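PDB 2PQG: ribosome-inactivating protein 3 from Zea mays, which is a plant member of the ribosome-inactivating protein family, whose fold sets a mixed beta-sheet beside a largely helical body. Local coordinates for residues 55-63 against 129-137. Numbering follows the deposited sequence.
Sequences ELKTRTSSI and TRAVNDLAK
Thr58 OG1 receives three N-H groups, one of them from across the contact: Asn133 ND2 lies 3.1 Å from Thr58 OG1, with a nearly straight N-H...O angle of 171° and the acceptor in the plane of the Asn133 amide. The other two are backbone donors of its own turn, Thr60 N to Thr58 OG1 at 2.6 Å and Ser61 N to Thr58 OG1 at 2.7 Å, which define an ST turn and an ST motif. A chi1 of 72° brings OG1 to face these two N-H groups. A water bridges Asn133 OD1, to which it donates, and Thr60 OG1, from which it accepts. This turn is a beta-hairpin connection, joining antiparallel strands 51-57 and 62-68 of the mixed sheet, and it rests on the C-terminal part of helix 125-135, whose Ala131 and Leu135 side chains touch helix 171-189. Toward the strands, side chains pack by apolar contacts. Val132 lies over the face of the sheet and straddles the hydrogen-bonded pair Leu56 and Ile63: its CG2 meets Leu56 CB at 3.6 Å, while its CG1 approaches Ile63 CG1 at 3.8 Å. Farther along, Ile63 CG2 lies 3.6 Å from Ala136 CA, and Ile63 CD1 reaches Leu135 CB at 4.2 Å.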
loop_
_atom_site.group_PDB
_atom_site.type_symbol
_atom_site.label_atom_id
_atom_site.label_comp_id
_atom_site.label_asym_id
_atom_site.label_seq_id
_atom_site.Cartn_x
_atom_site.Cartn_y
_atom_site.Cartn_z
ATOM N N GLU A 55 1.154 11.875 5.420
ATOM C CA GLU A 55 0.282 12.105 6.558
ATOM C C GLU A 55 -1.165 12.173 6.099
ATOM O O GLU A 55 -1.545 13.091 5.371
ATOM C CB GLU A 55 0.632 13.412 7.272
ATOM C CG GLU A 55 0.019 13.504 8.663
ATOM C CD GLU A 55 -0.052 14.921 9.194
ATOM O OE1 GLU A 55 0.953 15.648 9.068
ATOM O OE2 GLU A 55 -1.110 15.305 9.746
ATOM N N LEU A 56 -1.964 11.192 6.509
ATOM C CA LEU A 56 -3.374 11.168 6.154
ATOM C C LEU A 56 -4.190 11.728 7.321
ATOM O O LEU A 56 -4.189 11.186 8.431
ATOM C CB LEU A 56 -3.822 9.739 5.853
ATOM C CG LEU A 56 -2.950 8.976 4.855
ATOM C CD1 LEU A 56 -3.494 7.552 4.690
ATOM C CD2 LEU A 56 -2.937 9.698 3.524
ATOM N N LYS A 57 -4.899 12.814 7.059
ATOM C CA LYS A 57 -5.698 13.464 8.091
ATOM C C LYS A 57 -7.182 13.458 7.801
ATOM O O LYS A 57 -7.598 13.519 6.629
ATOM C CB LYS A 57 -5.284 14.927 8.238
ATOM C CG LYS A 57 -3.804 15.212 7.991
ATOM C CD LYS A 57 -3.550 16.656 7.570
ATOM C CE LYS A 57 -3.103 17.504 8.738
ATOM N NZ LYS A 57 -3.998 18.671 8.947
ATOM N N THR A 58 -7.980 13.345 8.854
ATOM C CA THR A 58 -9.408 13.552 8.734
ATOM C C THR A 58 -9.775 14.927 9.258
ATOM O O THR A 58 -8.961 15.852 9.255
ATOM C CB THR A 58 -10.200 12.487 9.517
ATOM O OG1 THR A 58 -10.058 12.720 10.924
ATOM C CG2 THR A 58 -9.690 11.093 9.185
ATOM N N ARG A 59 -11.014 15.047 9.709
ATOM C CA ARG A 59 -11.462 16.201 10.498
ATOM C C ARG A 59 -11.239 15.922 11.982
ATOM O O ARG A 59 -11.270 16.830 12.822
ATOM C CB ARG A 59 -12.967 16.395 10.301
ATOM C CG ARG A 59 -13.680 17.086 11.470
ATOM C CD ARG A 59 -15.180 17.184 11.269
ATOM N NE ARG A 59 -15.812 18.032 12.277
ATOM C CZ ARG A 59 -15.692 17.856 13.592
ATOM N NH1 ARG A 59 -14.956 16.860 14.070
ATOM N NH2 ARG A 59 -16.311 18.674 14.434
ATOM N N THR A 60 -11.009 14.654 12.308
ATOM C CA THR A 60 -10.898 14.231 13.700
ATOM C C THR A 60 -9.454 13.899 14.067
ATOM O O THR A 60 -8.893 14.467 15.003
ATOM C CB THR A 60 -11.786 13.007 13.991
ATOM O OG1 THR A 60 -13.166 13.394 13.947
ATOM C CG2 THR A 60 -11.470 12.435 15.364
ATOM N N SER A 61 -8.860 12.973 13.321
ATOM C CA SER A 61 -7.592 12.379 13.697
ATOM C C SER A 61 -6.631 12.352 12.522
ATOM O O SER A 61 -6.867 12.998 11.503
ATOM C CB SER A 61 -7.816 10.959 14.204
ATOM O OG SER A 61 -6.684 10.494 14.911
ATOM N N SER A 62 -5.542 11.603 12.672
ATOM C CA SER A 62 -4.553 11.481 11.606
ATOM C C SER A 62 -3.472 10.444 11.911
ATOM O O SER A 62 -3.291 10.028 13.064
ATOM C CB SER A 62 -3.876 12.834 11.346
ATOM O OG SER A 62 -3.080 13.226 12.454
ATOM N N ILE A 63 -2.772 10.019 10.863
ATOM C CA ILE A 63 -1.678 9.072 11.001
ATOM C C ILE A 63 -0.651 9.353 9.915
ATOM O O ILE A 63 -0.975 9.895 8.856
ATOM C CB ILE A 63 -2.128 7.593 10.865
ATOM C CG1 ILE A 63 -2.776 7.343 9.502
ATOM C CG2 ILE A 63 -3.061 7.235 11.991
ATOM C CD1 ILE A 63 -3.051 5.869 9.212
ATOM N N THR A 129 -11.159 7.283 5.269
ATOM C CA THR A 129 -11.463 8.077 6.462
ATOM C C THR A 129 -11.571 7.166 7.695
ATOM O O THR A 129 -10.981 7.452 8.734
ATOM C CB THR A 129 -12.790 8.869 6.292
ATOM O OG1 THR A 129 -12.645 9.804 5.216
ATOM C CG2 THR A 129 -13.140 9.635 7.572
ATOM N N ARG A 130 -12.308 6.065 7.565
ATOM C CA ARG A 130 -12.485 5.121 8.660
ATOM C C ARG A 130 -11.196 4.381 9.026
ATOM O O ARG A 130 -10.945 4.085 10.199
ATOM C CB ARG A 130 -13.583 4.111 8.314
ATOM C CG ARG A 130 -14.970 4.716 8.228
ATOM C CD ARG A 130 -16.047 3.654 8.331
ATOM N NE ARG A 130 -16.150 2.836 7.127
ATOM C CZ ARG A 130 -16.681 3.253 5.981
ATOM N NH1 ARG A 130 -17.160 4.487 5.882
ATOM N NH2 ARG A 130 -16.740 2.436 4.936
ATOM N N ALA A 131 -10.383 4.078 8.021
ATOM C CA ALA A 131 -9.118 3.390 8.244
ATOM C C ALA A 131 -8.169 4.245 9.077
ATOM O O ALA A 131 -7.548 3.755 10.023
ATOM C CB ALA A 131 -8.477 3.045 6.912
ATOM N N VAL A 132 -8.054 5.523 8.724
ATOM C CA VAL A 132 -7.184 6.430 9.460
ATOM C C VAL A 132 -7.713 6.641 10.879
ATOM O O VAL A 132 -6.963 6.532 11.851
ATOM C CB VAL A 132 -7.057 7.803 8.746
ATOM C CG1 VAL A 132 -6.293 8.795 9.627
ATOM C CG2 VAL A 132 -6.327 7.631 7.421
ATOM N N ASN A 133 -9.006 6.918 11.005
ATOM C CA ASN A 133 -9.584 7.142 12.321
ATOM C C ASN A 133 -9.421 5.919 13.207
ATOM O O ASN A 133 -9.198 6.041 14.411
ATOM C CB ASN A 133 -11.059 7.535 12.185
ATOM C CG ASN A 133 -11.234 8.955 11.666
ATOM O OD1 ASN A 133 -12.288 9.311 11.138
ATOM N ND2 ASN A 133 -10.194 9.778 11.822
ATOM N N ASP A 134 -9.509 4.744 12.597
ATOM C CA ASP A 134 -9.371 3.479 13.309
ATOM C C ASP A 134 -7.924 3.268 13.752
ATOM O O ASP A 134 -7.659 3.024 14.930
ATOM C CB ASP A 134 -9.785 2.325 12.395
ATOM C CG ASP A 134 -10.210 1.089 13.163
ATOM O OD1 ASP A 134 -9.537 0.723 14.147
ATOM O OD2 ASP A 134 -11.222 0.476 12.768
ATOM N N LEU A 135 -6.996 3.358 12.800
ATOM C CA LEU A 135 -5.575 3.159 13.084
ATOM C C LEU A 135 -4.972 4.238 13.985
ATOM O O LEU A 135 -3.966 4.004 14.664
ATOM C CB LEU A 135 -4.786 3.056 11.770
ATOM C CG LEU A 135 -5.114 1.808 10.943
ATOM C CD1 LEU A 135 -4.392 1.878 9.606
ATOM C CD2 LEU A 135 -4.717 0.542 11.720
ATOM N N ALA A 136 -5.584 5.419 13.990
ATOM C CA ALA A 136 -5.106 6.508 14.834
ATOM C C ALA A 136 -5.257 6.074 16.280
ATOM O O ALA A 136 -4.656 6.660 17.174
ATOM C CB ALA A 136 -5.915 7.769 14.589
ATOM N N LYS A 137 -6.071 5.044 16.500
ATOM C CA LYS A 137 -6.304 4.517 17.839
ATOM C C LYS A 137 -5.674 3.149 18.057
ATOM O O LYS A 137 -6.001 2.496 19.047
ATOM C CB LYS A 137 -7.795 4.370 18.127
ATOM C CG LYS A 137 -8.658 5.441 17.547
ATOM C CD LYS A 137 -10.003 5.439 18.229
ATOM C CE LYS A 137 -10.839 6.611 17.761
ATOM N NZ LYS A 137 -11.669 7.152 18.873
HETATM O O HOH W 1 -13.403 12.070 11.292
#